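Local structure of cytokinin riboside 5'-monophosphate phosphoribohydrolase (Corynebacterium glutamicum, 5ZBL) at residues G109-L123 / H135-W148. The protein is an alpha/beta protein of the possible lysine decarboxylase family, built around a parallel beta-sheet. Numbering follows the deposited sequence.
Sequences GFIAMPGGAGTLEEL and HQKPVALYDVDGFW. With PO4 (phosphate ion), chain G; EDO (1,2-ethanediol), chain E.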
loop_
_atom_site.group_PDB
_atom_site.type_symbol
_atom_site.label_atom_id
_atom_site.label_comp_id
_atom_site.label_asym_id
_atom_site.label_seq_id
_atom_site.Cartn_x
_atom_site.Cartn_y
_atom_site.Cartn_z
ATOM N N GLY A 109 5.295 0.026 -17.472
ATOM C CA GLY A 109 5.939 0.765 -16.394
ATOM C C GLY A 109 4.871 1.468 -15.561
ATOM O O GLY A 109 3.712 1.536 -15.985
ATOM N N PHE A 110 5.290 1.985 -14.403
ATOM C CA PHE A 110 4.412 2.527 -13.373
ATOM C C PHE A 110 4.868 3.927 -12.992
ATOM O O PHE A 110 6.073 4.152 -12.809
ATOM C CB PHE A 110 4.464 1.640 -12.147
ATOM C CG PHE A 110 3.979 0.240 -12.386
ATOM C CD1 PHE A 110 2.623 -0.025 -12.514
ATOM C CD2 PHE A 110 4.871 -0.812 -12.471
ATOM C CE1 PHE A 110 2.172 -1.312 -12.757
ATOM C CE2 PHE A 110 4.430 -2.121 -12.702
ATOM C CZ PHE A 110 3.091 -2.356 -12.867
ATOM N N ILE A 111 3.912 4.855 -12.889
ATOM C CA ILE A 111 4.139 6.186 -12.358
ATOM C C ILE A 111 3.137 6.420 -11.216
ATOM O O ILE A 111 1.939 6.166 -11.346
ATOM C CB ILE A 111 3.912 7.247 -13.416
ATOM C CG1 ILE A 111 4.895 7.061 -14.585
ATOM C CG2 ILE A 111 4.149 8.660 -12.886
ATOM C CD1 ILE A 111 4.538 7.957 -15.775
ATOM N N ALA A 112 3.650 6.907 -10.090
ATOM C CA ALA A 112 2.810 7.297 -8.995
ATOM C C ALA A 112 2.914 8.828 -8.914
ATOM O O ALA A 112 4.024 9.384 -8.761
ATOM C CB ALA A 112 3.221 6.603 -7.699
ATOM N N MET A 113 1.759 9.465 -9.104
ATOM C CA MET A 113 1.609 10.892 -8.980
ATOM C C MET A 113 1.039 11.151 -7.589
ATOM O O MET A 113 0.606 10.235 -6.909
ATOM C CB MET A 113 0.641 11.409 -10.043
ATOM C CG MET A 113 0.985 11.040 -11.491
ATOM S SD MET A 113 0.268 12.171 -12.728
ATOM C CE MET A 113 -1.421 12.321 -12.178
ATOM N N PRO A 114 0.984 12.420 -7.179
ATOM C CA PRO A 114 0.323 12.697 -5.921
ATOM C C PRO A 114 -1.054 12.053 -5.815
ATOM O O PRO A 114 -1.775 11.916 -6.808
ATOM C CB PRO A 114 0.179 14.212 -5.942
ATOM C CG PRO A 114 1.404 14.643 -6.699
ATOM C CD PRO A 114 1.535 13.640 -7.792
ATOM N N GLY A 115 -1.395 11.662 -4.599
ATOM C CA GLY A 115 -2.670 11.040 -4.319
ATOM C C GLY A 115 -2.697 10.634 -2.881
ATOM O O GLY A 115 -1.776 10.921 -2.129
ATOM N N GLY A 116 -3.776 9.953 -2.531
ATOM C CA GLY A 116 -4.046 9.488 -1.197
ATOM C C GLY A 116 -3.642 8.051 -0.951
ATOM O O GLY A 116 -2.682 7.536 -1.553
ATOM N N ALA A 117 -4.409 7.412 -0.066
ATOM C CA ALA A 117 -4.114 6.069 0.423
ATOM C C ALA A 117 -4.134 5.008 -0.671
ATOM O O ALA A 117 -3.280 4.124 -0.693
ATOM C CB ALA A 117 -5.087 5.695 1.534
ATOM N N GLY A 118 -5.132 5.086 -1.542
ATOM C CA GLY A 118 -5.242 4.201 -2.710
ATOM C C GLY A 118 -4.024 4.235 -3.594
ATOM O O GLY A 118 -3.573 3.198 -4.112
ATOM N N THR A 119 -3.470 5.427 -3.767
ATOM C CA THR A 119 -2.317 5.607 -4.627
ATOM C C THR A 119 -1.077 4.985 -3.975
ATOM O O THR A 119 -0.313 4.272 -4.613
ATOM C CB THR A 119 -2.143 7.130 -4.992
ATOM O OG1 THR A 119 -3.302 7.579 -5.734
ATOM C CG2 THR A 119 -0.860 7.364 -5.803
ATOM N N LEU A 120 -0.896 5.282 -2.709
ATOM C CA LEU A 120 0.179 4.723 -1.920
ATOM C C LEU A 120 0.121 3.201 -1.873
ATOM O O LEU A 120 1.123 2.525 -2.145
ATOM C CB LEU A 120 0.181 5.335 -0.493
ATOM C CG LEU A 120 1.118 6.525 -0.336
ATOM C CD1 LEU A 120 1.028 7.234 1.002
ATOM C CD2 LEU A 120 2.539 6.038 -0.461
ATOM N N GLU A 121 -1.058 2.665 -1.579
ATOM C CA GLU A 121 -1.265 1.222 -1.622
ATOM C C GLU A 121 -0.844 0.593 -2.971
ATOM O O GLU A 121 -0.180 -0.459 -3.005
ATOM C CB GLU A 121 -2.706 0.899 -1.350
ATOM C CG GLU A 121 -3.007 -0.542 -1.059
ATOM C CD GLU A 121 -3.136 -1.393 -2.303
ATOM O OE1 GLU A 121 -3.686 -0.886 -3.310
ATOM O OE2 GLU A 121 -2.684 -2.584 -2.286
ATOM N N GLU A 122 -1.261 1.196 -4.079
ATOM C CA GLU A 122 -0.905 0.630 -5.385
ATOM C C GLU A 122 0.617 0.625 -5.539
ATOM O O GLU A 122 1.161 -0.314 -6.075
ATOM C CB GLU A 122 -1.595 1.356 -6.553
ATOM C CG GLU A 122 -2.999 0.831 -6.875
ATOM C CD GLU A 122 -3.994 1.906 -7.350
ATOM O OE1 GLU A 122 -3.861 3.096 -6.945
ATOM O OE2 GLU A 122 -4.956 1.565 -8.104
ATOM N N LEU A 123 1.286 1.655 -5.035
ATOM C CA LEU A 123 2.695 1.804 -5.235
ATOM C C LEU A 123 3.468 0.722 -4.455
ATOM O O LEU A 123 4.400 0.105 -4.961
ATOM C CB LEU A 123 3.133 3.213 -4.820
ATOM C CG LEU A 123 4.646 3.449 -4.853
ATOM C CD1 LEU A 123 5.106 3.394 -6.261
ATOM C CD2 LEU A 123 5.015 4.759 -4.196
ATOM N N HIS A 135 7.361 -9.115 -11.784
ATOM C CA HIS A 135 7.642 -8.247 -12.924
ATOM C C HIS A 135 8.952 -7.514 -12.629
ATOM O O HIS A 135 9.357 -7.415 -11.466
ATOM C CB HIS A 135 6.477 -7.265 -13.162
ATOM C CG HIS A 135 6.479 -6.090 -12.242
ATOM N ND1 HIS A 135 7.403 -5.075 -12.348
ATOM C CD2 HIS A 135 5.702 -5.782 -11.179
ATOM C CE1 HIS A 135 7.184 -4.180 -11.405
ATOM N NE2 HIS A 135 6.167 -4.593 -10.669
ATOM N N GLN A 136 9.616 -7.031 -13.674
ATOM C CA GLN A 136 10.710 -6.075 -13.516
ATOM C C GLN A 136 10.517 -4.932 -14.506
ATOM O O GLN A 136 11.076 -4.922 -15.602
ATOM C CB GLN A 136 12.087 -6.746 -13.601
ATOM C CG GLN A 136 12.477 -7.474 -12.299
ATOM C CD GLN A 136 13.903 -7.193 -11.818
ATOM O OE1 GLN A 136 14.858 -7.216 -12.603
ATOM N NE2 GLN A 136 14.051 -6.942 -10.513
ATOM N N LYS A 137 9.704 -3.970 -14.065
ATOM C CA LYS A 137 9.289 -2.834 -14.838
ATOM C C LYS A 137 9.656 -1.600 -14.033
ATOM O O LYS A 137 9.562 -1.618 -12.829
ATOM C CB LYS A 137 7.775 -2.879 -15.070
ATOM C CG LYS A 137 7.295 -4.036 -15.947
ATOM C CD LYS A 137 5.766 -4.130 -15.973
ATOM C CE LYS A 137 5.274 -5.146 -17.009
ATOM N NZ LYS A 137 3.793 -5.287 -16.966
ATOM N N PRO A 138 10.059 -0.514 -14.691
ATOM C CA PRO A 138 10.431 0.698 -13.936
ATOM C C PRO A 138 9.262 1.277 -13.148
ATOM O O PRO A 138 8.134 1.263 -13.631
ATOM C CB PRO A 138 10.857 1.682 -15.017
ATOM C CG PRO A 138 10.250 1.168 -16.278
ATOM C CD PRO A 138 10.116 -0.320 -16.156
ATOM N N VAL A 139 9.549 1.712 -11.928
ATOM C CA VAL A 139 8.569 2.416 -11.067
ATOM C C VAL A 139 9.116 3.817 -10.850
ATOM O O VAL A 139 10.289 3.981 -10.499
ATOM C CB VAL A 139 8.381 1.712 -9.747
ATOM C CG1 VAL A 139 7.344 2.429 -8.875
ATOM C CG2 VAL A 139 7.978 0.276 -10.012
ATOM N N ALA A 140 8.289 4.820 -11.132
ATOM C CA ALA A 140 8.721 6.206 -11.051
ATOM C C ALA A 140 7.801 7.009 -10.146
ATOM O O ALA A 140 6.581 6.871 -10.209
ATOM C CB ALA A 140 8.755 6.822 -12.425
ATOM N N LEU A 141 8.401 7.852 -9.315
ATOM C CA LEU A 141 7.663 8.773 -8.467
ATOM C C LEU A 141 7.733 10.162 -9.095
ATOM O O LEU A 141 8.801 10.735 -9.231
ATOM C CB LEU A 141 8.251 8.779 -7.064
ATOM C CG LEU A 141 8.424 7.446 -6.356
ATOM C CD1 LEU A 141 8.959 7.717 -4.954
ATOM C CD2 LEU A 141 7.110 6.687 -6.316
ATOM N N TYR A 142 6.583 10.669 -9.512
ATOM C CA TYR A 142 6.489 11.984 -10.118
ATOM C C TYR A 142 6.418 12.977 -8.957
ATOM O O TYR A 142 5.345 13.179 -8.342
ATOM C CB TYR A 142 5.265 12.046 -11.053
ATOM C CG TYR A 142 5.062 13.298 -11.906
ATOM C CD1 TYR A 142 6.135 14.014 -12.428
ATOM C CD2 TYR A 142 3.773 13.737 -12.211
ATOM C CE1 TYR A 142 5.925 15.112 -13.222
ATOM C CE2 TYR A 142 3.552 14.832 -13.014
ATOM C CZ TYR A 142 4.636 15.535 -13.512
ATOM O OH TYR A 142 4.450 16.672 -14.327
ATOM N N ASP A 143 7.562 13.621 -8.691
ATOM C CA ASP A 143 7.758 14.379 -7.462
ATOM C C ASP A 143 7.278 15.854 -7.538
ATOM O O ASP A 143 8.024 16.789 -7.280
ATOM C CB ASP A 143 9.230 14.264 -7.071
ATOM C CG ASP A 143 9.497 14.584 -5.616
ATOM O OD1 ASP A 143 8.603 14.379 -4.752
ATOM O OD2 ASP A 143 10.647 15.006 -5.351
ATOM N N VAL A 144 6.006 16.034 -7.843
ATOM C CA VAL A 144 5.438 17.366 -8.032
ATOM C C VAL A 144 5.490 18.099 -6.703
ATOM O O VAL A 144 4.830 17.656 -5.771
ATOM C CB VAL A 144 3.964 17.328 -8.484
ATOM C CG1 VAL A 144 3.394 18.716 -8.570
ATOM C CG2 VAL A 144 3.837 16.657 -9.830
ATOM N N ASP A 145 6.290 19.181 -6.635
ATOM C CA ASP A 145 6.479 20.031 -5.441
ATOM C C ASP A 145 7.083 19.272 -4.209
ATOM O O ASP A 145 6.741 19.519 -3.042
ATOM C CB ASP A 145 5.163 20.722 -5.112
ATOM C CG ASP A 145 5.316 21.836 -4.068
ATOM O OD1 ASP A 145 6.316 22.607 -4.131
ATOM O OD2 ASP A 145 4.420 21.936 -3.188
ATOM N N GLY A 146 7.993 18.347 -4.502
ATOM C CA GLY A 146 8.574 17.466 -3.509
ATOM C C GLY A 146 7.557 16.605 -2.760
ATOM O O GLY A 146 7.808 16.240 -1.620
ATOM N N PHE A 147 6.434 16.266 -3.407
ATOM C CA PHE A 147 5.398 15.410 -2.805
ATOM C C PHE A 147 5.911 14.101 -2.194
ATOM O O PHE A 147 5.491 13.678 -1.120
ATOM C CB PHE A 147 4.350 15.056 -3.854
ATOM C CG PHE A 147 3.263 14.198 -3.332
ATOM C CD1 PHE A 147 3.384 12.816 -3.366
ATOM C CD2 PHE A 147 2.120 14.759 -2.821
ATOM C CE1 PHE A 147 2.400 12.009 -2.849
ATOM C CE2 PHE A 147 1.109 13.960 -2.334
ATOM C CZ PHE A 147 1.252 12.594 -2.329
ATOM N N TRP A 148 6.783 13.436 -2.913
ATOM C CA TRP A 148 7.241 12.156 -2.457
ATOM C C TRP A 148 8.412 12.247 -1.479
ATOM O O TRP A 148 8.818 11.244 -0.946
ATOM C CB TRP A 148 7.566 11.252 -3.635
ATOM C CG TRP A 148 6.404 10.919 -4.403
ATOM C CD1 TRP A 148 6.101 11.363 -5.640
ATOM C CD2 TRP A 148 5.355 10.044 -4.013
ATOM N NE1 TRP A 148 4.927 10.822 -6.059
ATOM C CE2 TRP A 148 4.433 10.009 -5.078
ATOM C CE3 TRP A 148 5.115 9.255 -2.876
ATOM C CZ2 TRP A 148 3.271 9.226 -5.049
ATOM C CZ3 TRP A 148 3.951 8.473 -2.831
ATOM C CH2 TRP A 148 3.042 8.461 -3.933
HETATM P P PO4 G . -6.751 7.726 -3.605
HETATM O O1 PO4 G . -7.358 9.097 -3.683
HETATM O O2 PO4 G . -7.535 6.798 -4.510
HETATM O O3 PO4 G . -5.328 7.774 -4.105
HETATM O O4 PO4 G . -6.830 7.276 -2.187
HETATM C C1 EDO E . 14.330 15.744 -8.550
HETATM O O1 EDO E . 15.326 14.945 -9.194
HETATM C C2 EDO E . 13.285 14.835 -7.887
HETATM O O2 EDO E . 12.856 15.386 -6.637
#
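Ala112 O is gripped twice: Tyr142 N donates to it at 3.0 Å in a nearly straight bond, and the indole Trp148 NE1 adds a weak one, bent to 128°. Two further bonds run from Phe110 N to Pro138 O and, at 2.9 Å, from Ala112 N to Ala140 O, and Ala140 N returns to Phe110 O; this alternation of donors and acceptors identifies a parallel strand pair.

The indole also meets apolar groups. Trp148 CZ2 lies 3.7 Å from Ala112 CB, while Leu120 CD2 touches Trp148 CZ3 at the ring edge. Leu123, its CG anti to the backbone N (chi1 174°), drops both methyls from the helix onto the sheet: CD1 meets Val139 CG1, and Leu123 CD2 meets Leu141 CD2 at 3.5 Å. Beyond the strands, Pro114 CA sits 3.7 Å from the Phe147 ring centroid and only 11° off its normal, a CH-pi contact over the face. Met113 SD approaches the Tyr142 ring at its edge, 3.9 Å from Tyr142 CD2, a Met-aromatic contact.

The turn after strand 110-112 holds a phosphate ion at the helix N-terminus, where Gly118 N reaches O4 and Thr119 OG1 lies 2.6 Å from phosphate O3; the helix-end amides would probably stabilise its charge.

The pair belongs to the beta-alpha-beta unit of strand 110-112, helix 117-130 and strand 139-142, within a parallel sheet. Strand 12-16 borders strand 110-112 and strand 173-175 borders strand 139-142, while Ile111, Ala140 and Tyr142 pack against helix 178-186.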